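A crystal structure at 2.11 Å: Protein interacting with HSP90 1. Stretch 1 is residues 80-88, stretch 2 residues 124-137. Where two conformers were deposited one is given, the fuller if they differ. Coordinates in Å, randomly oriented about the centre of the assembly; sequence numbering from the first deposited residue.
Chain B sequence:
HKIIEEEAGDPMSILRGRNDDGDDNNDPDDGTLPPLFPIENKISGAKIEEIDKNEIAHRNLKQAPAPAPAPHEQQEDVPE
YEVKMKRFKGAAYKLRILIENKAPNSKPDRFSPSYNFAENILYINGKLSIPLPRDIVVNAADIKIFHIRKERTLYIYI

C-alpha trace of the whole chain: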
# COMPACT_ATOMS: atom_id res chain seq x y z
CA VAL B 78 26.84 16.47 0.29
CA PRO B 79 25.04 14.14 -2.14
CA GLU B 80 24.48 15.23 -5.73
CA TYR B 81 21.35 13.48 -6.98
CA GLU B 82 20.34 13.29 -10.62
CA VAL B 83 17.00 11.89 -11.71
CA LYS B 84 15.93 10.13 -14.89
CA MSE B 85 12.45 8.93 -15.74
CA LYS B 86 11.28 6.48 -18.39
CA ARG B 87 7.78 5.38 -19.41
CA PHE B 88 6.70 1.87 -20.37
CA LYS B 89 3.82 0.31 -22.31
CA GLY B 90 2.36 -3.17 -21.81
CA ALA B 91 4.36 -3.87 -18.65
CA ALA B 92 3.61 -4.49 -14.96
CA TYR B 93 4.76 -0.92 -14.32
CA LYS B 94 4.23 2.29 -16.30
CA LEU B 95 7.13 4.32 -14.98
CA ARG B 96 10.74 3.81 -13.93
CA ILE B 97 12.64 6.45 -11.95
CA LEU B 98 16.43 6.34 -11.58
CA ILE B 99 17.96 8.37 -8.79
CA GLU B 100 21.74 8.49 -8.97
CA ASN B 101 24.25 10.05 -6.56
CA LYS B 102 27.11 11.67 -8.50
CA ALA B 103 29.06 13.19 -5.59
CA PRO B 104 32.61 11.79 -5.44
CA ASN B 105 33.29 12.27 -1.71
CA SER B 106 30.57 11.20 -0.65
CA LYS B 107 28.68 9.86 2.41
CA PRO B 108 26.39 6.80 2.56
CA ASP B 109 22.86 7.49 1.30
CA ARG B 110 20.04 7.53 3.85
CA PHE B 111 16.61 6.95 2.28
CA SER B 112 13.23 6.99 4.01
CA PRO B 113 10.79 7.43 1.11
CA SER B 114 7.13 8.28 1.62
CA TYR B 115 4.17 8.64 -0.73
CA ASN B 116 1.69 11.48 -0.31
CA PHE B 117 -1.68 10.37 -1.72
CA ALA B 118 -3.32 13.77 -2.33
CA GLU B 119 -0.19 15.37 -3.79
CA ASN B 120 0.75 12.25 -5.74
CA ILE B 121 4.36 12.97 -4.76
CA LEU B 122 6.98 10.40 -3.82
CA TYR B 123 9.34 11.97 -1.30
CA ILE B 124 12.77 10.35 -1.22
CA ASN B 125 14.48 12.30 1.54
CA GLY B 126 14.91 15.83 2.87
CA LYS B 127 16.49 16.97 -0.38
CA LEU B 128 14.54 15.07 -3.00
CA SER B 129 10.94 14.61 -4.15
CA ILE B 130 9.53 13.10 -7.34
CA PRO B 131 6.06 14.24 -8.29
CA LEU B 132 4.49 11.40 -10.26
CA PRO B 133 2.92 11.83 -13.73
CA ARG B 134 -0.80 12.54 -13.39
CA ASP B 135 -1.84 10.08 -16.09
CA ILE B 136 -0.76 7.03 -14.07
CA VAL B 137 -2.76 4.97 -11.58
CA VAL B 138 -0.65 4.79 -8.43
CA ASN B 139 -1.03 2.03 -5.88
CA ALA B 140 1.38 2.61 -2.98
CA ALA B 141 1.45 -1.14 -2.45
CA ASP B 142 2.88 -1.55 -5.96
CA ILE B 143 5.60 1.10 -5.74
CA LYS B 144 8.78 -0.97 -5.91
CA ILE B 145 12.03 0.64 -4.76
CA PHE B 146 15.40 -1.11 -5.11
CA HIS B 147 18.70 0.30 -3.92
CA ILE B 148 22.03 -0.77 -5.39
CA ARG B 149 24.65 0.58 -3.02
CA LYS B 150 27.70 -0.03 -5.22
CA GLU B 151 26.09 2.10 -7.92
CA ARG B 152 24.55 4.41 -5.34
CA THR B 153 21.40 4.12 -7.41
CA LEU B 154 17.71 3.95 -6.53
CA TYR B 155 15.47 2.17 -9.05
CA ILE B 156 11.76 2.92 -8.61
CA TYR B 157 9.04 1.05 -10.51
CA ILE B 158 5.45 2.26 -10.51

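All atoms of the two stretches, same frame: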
# COMPACT_ATOMS: atom_id res chain seq x y z
N GLU B 80 24.90 14.55 -4.52
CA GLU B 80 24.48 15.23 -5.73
C GLU B 80 23.60 14.29 -6.53
O GLU B 80 24.09 13.49 -7.32
CB GLU B 80 25.70 15.64 -6.55
CG GLU B 80 25.38 16.40 -7.82
CD GLU B 80 26.61 16.84 -8.57
OE1 GLU B 80 27.73 16.64 -8.04
OE2 GLU B 80 26.48 17.38 -9.69
N TYR B 81 22.29 14.38 -6.31
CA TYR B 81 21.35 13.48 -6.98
C TYR B 81 20.96 13.97 -8.36
O TYR B 81 20.74 15.15 -8.58
CB TYR B 81 20.09 13.28 -6.14
CG TYR B 81 20.33 12.71 -4.76
CD1 TYR B 81 20.83 11.43 -4.59
CD2 TYR B 81 20.05 13.46 -3.62
CE1 TYR B 81 21.05 10.91 -3.32
CE2 TYR B 81 20.27 12.95 -2.35
CZ TYR B 81 20.77 11.68 -2.21
OH TYR B 81 20.98 11.17 -0.94
N GLU B 82 20.87 13.03 -9.30
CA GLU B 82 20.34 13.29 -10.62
C GLU B 82 19.28 12.25 -10.93
O GLU B 82 19.46 11.06 -10.66
CB GLU B 82 21.45 13.29 -11.67
CG GLU B 82 22.36 14.51 -11.57
CD GLU B 82 23.42 14.54 -12.65
OE1 GLU B 82 23.39 13.67 -13.54
OE2 GLU B 82 24.28 15.44 -12.60
N VAL B 83 18.17 12.72 -11.49
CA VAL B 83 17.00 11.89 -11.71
C VAL B 83 16.73 11.68 -13.20
O VAL B 83 16.81 12.61 -14.00
CB VAL B 83 15.76 12.52 -11.06
CG1 VAL B 83 14.56 11.59 -11.16
CG2 VAL B 83 16.05 12.89 -9.61
N LYS B 84 16.42 10.44 -13.56
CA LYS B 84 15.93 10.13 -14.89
C LYS B 84 14.60 9.42 -14.76
O LYS B 84 14.36 8.72 -13.78
CB LYS B 84 16.91 9.22 -15.63
CG LYS B 84 18.27 9.83 -15.90
CD LYS B 84 19.15 8.84 -16.63
CE LYS B 84 20.50 9.45 -16.99
NZ LYS B 84 21.38 8.45 -17.66
N MSE B 85 13.73 9.60 -15.74
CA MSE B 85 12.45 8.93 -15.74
C MSE B 85 12.21 8.33 -17.11
O MSE B 85 12.62 8.89 -18.12
CB MSE B 85 11.34 9.91 -15.33
CG MSE B 85 11.47 10.38 -13.88
SE MSE B 85 10.26 11.80 -13.33
CE MSE B 85 8.64 10.77 -13.14
N LYS B 86 11.57 7.17 -17.14
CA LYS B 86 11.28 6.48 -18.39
C LYS B 86 9.92 5.81 -18.31
O LYS B 86 9.60 5.17 -17.30
CB LYS B 86 12.36 5.44 -18.68
CG LYS B 86 12.16 4.68 -19.98
CD LYS B 86 13.28 3.68 -20.21
CE LYS B 86 13.02 2.80 -21.43
NZ LYS B 86 13.99 1.66 -21.52
N ARG B 87 9.13 5.95 -19.36
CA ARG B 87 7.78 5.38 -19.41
C ARG B 87 7.77 4.04 -20.14
O ARG B 87 8.61 3.78 -20.99
CB ARG B 87 6.80 6.35 -20.06
CG ARG B 87 6.48 7.57 -19.21
CD ARG B 87 5.63 7.21 -18.01
NE ARG B 87 4.23 6.99 -18.38
CZ ARG B 87 3.30 7.93 -18.42
NH1 ARG B 87 3.60 9.19 -18.10
NH2 ARG B 87 2.06 7.62 -18.77
N PHE B 88 6.80 3.20 -19.80
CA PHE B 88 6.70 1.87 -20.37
C PHE B 88 5.27 1.57 -20.80
O PHE B 88 4.32 2.05 -20.18
CB PHE B 88 7.15 0.82 -19.35
CG PHE B 88 8.63 0.85 -19.05
CD1 PHE B 88 9.13 1.70 -18.08
CD2 PHE B 88 9.51 0.01 -19.72
CE1 PHE B 88 10.48 1.73 -17.79
CE2 PHE B 88 10.86 0.03 -19.43
CZ PHE B 88 11.35 0.90 -18.47
N ILE B 124 11.66 11.28 -1.34
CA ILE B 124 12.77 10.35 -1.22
C ILE B 124 13.55 10.60 0.06
O ILE B 124 13.77 9.68 0.85
CB ILE B 124 13.70 10.43 -2.45
CG1 ILE B 124 12.92 10.08 -3.72
CG2 ILE B 124 14.91 9.50 -2.29
CD1 ILE B 124 12.34 8.67 -3.73
N ASN B 125 13.96 11.85 0.26
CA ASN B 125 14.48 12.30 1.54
C ASN B 125 14.28 13.80 1.70
O ASN B 125 13.46 14.40 1.00
CB ASN B 125 15.95 11.89 1.76
CG ASN B 125 16.87 12.31 0.62
OD1 ASN B 125 16.66 13.33 -0.04
ND2 ASN B 125 17.91 11.52 0.39
N GLY B 126 15.03 14.41 2.62
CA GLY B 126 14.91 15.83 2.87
C GLY B 126 15.15 16.67 1.64
O GLY B 126 14.47 17.67 1.40
N LYS B 127 16.12 16.25 0.84
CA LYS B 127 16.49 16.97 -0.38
C LYS B 127 15.50 16.74 -1.52
O LYS B 127 15.10 17.68 -2.20
CB LYS B 127 17.89 16.56 -0.83
N LEU B 128 15.10 15.49 -1.71
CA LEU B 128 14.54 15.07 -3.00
C LEU B 128 13.08 14.60 -2.98
O LEU B 128 12.66 13.86 -2.10
CB LEU B 128 15.44 13.99 -3.60
CG LEU B 128 15.28 13.64 -5.07
CD1 LEU B 128 15.21 14.89 -5.92
CD2 LEU B 128 16.46 12.79 -5.50
N SER B 129 12.32 15.05 -3.98
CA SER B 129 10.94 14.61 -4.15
C SER B 129 10.61 14.45 -5.63
O SER B 129 10.99 15.29 -6.45
CB SER B 129 9.97 15.61 -3.52
OG SER B 129 9.90 16.80 -4.28
N ILE B 130 9.92 13.37 -5.97
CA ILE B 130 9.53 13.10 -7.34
C ILE B 130 8.02 13.14 -7.44
O ILE B 130 7.33 12.20 -7.04
CB ILE B 130 9.96 11.68 -7.77
CG1 ILE B 130 11.33 11.33 -7.19
CG2 ILE B 130 9.95 11.56 -9.30
CD1 ILE B 130 12.47 12.05 -7.84
N PRO B 131 7.48 14.25 -7.97
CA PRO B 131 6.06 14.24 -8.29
C PRO B 131 5.84 13.19 -9.36
O PRO B 131 6.70 13.03 -10.23
CB PRO B 131 5.82 15.64 -8.87
CG PRO B 131 6.91 16.48 -8.29
CD PRO B 131 8.10 15.57 -8.19
N LEU B 132 4.73 12.46 -9.30
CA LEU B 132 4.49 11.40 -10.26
C LEU B 132 3.57 11.91 -11.36
O LEU B 132 2.69 12.73 -11.09
CB LEU B 132 3.88 10.18 -9.57
CG LEU B 132 4.70 9.59 -8.42
CD1 LEU B 132 4.05 8.33 -7.90
CD2 LEU B 132 6.14 9.32 -8.84
N PRO B 133 3.76 11.42 -12.60
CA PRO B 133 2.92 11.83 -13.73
C PRO B 133 1.45 11.62 -13.39
O PRO B 133 1.11 10.62 -12.76
CB PRO B 133 3.35 10.87 -14.84
CG PRO B 133 4.71 10.43 -14.46
CD PRO B 133 4.71 10.37 -12.97
N ARG B 134 0.60 12.55 -13.80
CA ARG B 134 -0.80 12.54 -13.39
C ARG B 134 -1.64 11.52 -14.15
O ARG B 134 -2.75 11.21 -13.74
CB ARG B 134 -1.40 13.94 -13.53
CG ARG B 134 -1.32 14.49 -14.94
CD ARG B 134 -1.81 15.92 -14.99
NE ARG B 134 -1.19 16.73 -13.95
CZ ARG B 134 -1.22 18.06 -13.92
NH1 ARG B 134 -1.83 18.73 -14.89
NH2 ARG B 134 -0.63 18.72 -12.93
N ASP B 135 -1.10 11.01 -15.25
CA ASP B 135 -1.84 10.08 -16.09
C ASP B 135 -1.61 8.62 -15.72
O ASP B 135 -1.91 7.72 -16.50
CB ASP B 135 -1.48 10.28 -17.57
CG ASP B 135 -0.06 9.84 -17.89
OD1 ASP B 135 0.86 10.18 -17.12
OD2 ASP B 135 0.13 9.14 -18.91
N ILE B 136 -1.07 8.38 -14.52
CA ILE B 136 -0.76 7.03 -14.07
C ILE B 136 -1.53 6.66 -12.81
O ILE B 136 -1.57 7.43 -11.86
CB ILE B 136 0.76 6.88 -13.80
CG1 ILE B 136 1.51 6.66 -15.11
CG2 ILE B 136 1.04 5.72 -12.86
CD1 ILE B 136 3.01 6.62 -14.92
N VAL B 137 -2.14 5.48 -12.81
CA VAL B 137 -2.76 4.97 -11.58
C VAL B 137 -1.66 4.54 -10.61
O VAL B 137 -0.77 3.77 -10.95
CB VAL B 137 -3.78 3.82 -11.86
CG1 VAL B 137 -4.85 4.30 -12.82
CG2 VAL B 137 -3.10 2.56 -12.39

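A strand that presents alternate residues to a neighbour can pack through side chains alone, and each rotamer can be read against the neighbours it meets. Strand 81-87 of this HSP90-interacting protein illustrates the point. Its axis runs within 21° of parallel to that of strand 129-131, but 10.0 Å away, too far for backbone pairing, and no backbone hydrogen bond joins the two stretches. Tyr81, Val83, Met85 and Arg87 all direct CA-to-CB toward the second stretch.

Tyr81 CB lies 3.7 Å from Leu128 CD2, and chi1 m with chi2 -65° sets the ring so that its hydroxyl reaches Asn125, whose ND2 donates a weak hydrogen bond to Tyr81 OH at 3.4 Å. Asn125 is itself held in place: in its p rotamer, OD1 accepts from the backbone N of Leu128 at 3.1 Å, while its ND2 is turned toward the tyrosine hydroxyl; both ND2 and Tyr81 OH also have partners elsewhere in the structure.

Val83, chi1 t, puts CG2 4.1 Å from Leu128 CD2, and both its methyls pack on Ile130, a buried residue, CG1 at 3.9 Å and CG2 at 4.1 Å from Ile130 CD1. Met85, a selenomethionine, extends through m and t before chi3 turns to p; its SE rests 4.0 Å from Ile130 CG2, and the terminal CE reaches 4.0 Å from Pro133 CD.

Arg87 shows the most folded conformation. Three successive m torsions and a chi4 of -89° curl the chain, so that the guanidinium meets Asp135 near its own plane. Arg87 NH2 to Asp135 OD2 is a very short 2.5 Å, with a nearly straight 168° hydrogen bond, whereas Arg87 NH1 to Asp135 OD1, at 3.1 Å and 134°, is weak: a two-pronged but lopsided salt bridge. Asp135, chi1 p, lies within the type I turn from Pro133 to Ile136. From the same turn, the Ile136 CD1 methyl lies over one guanidinium face, 3.7 Å from Arg87 NE.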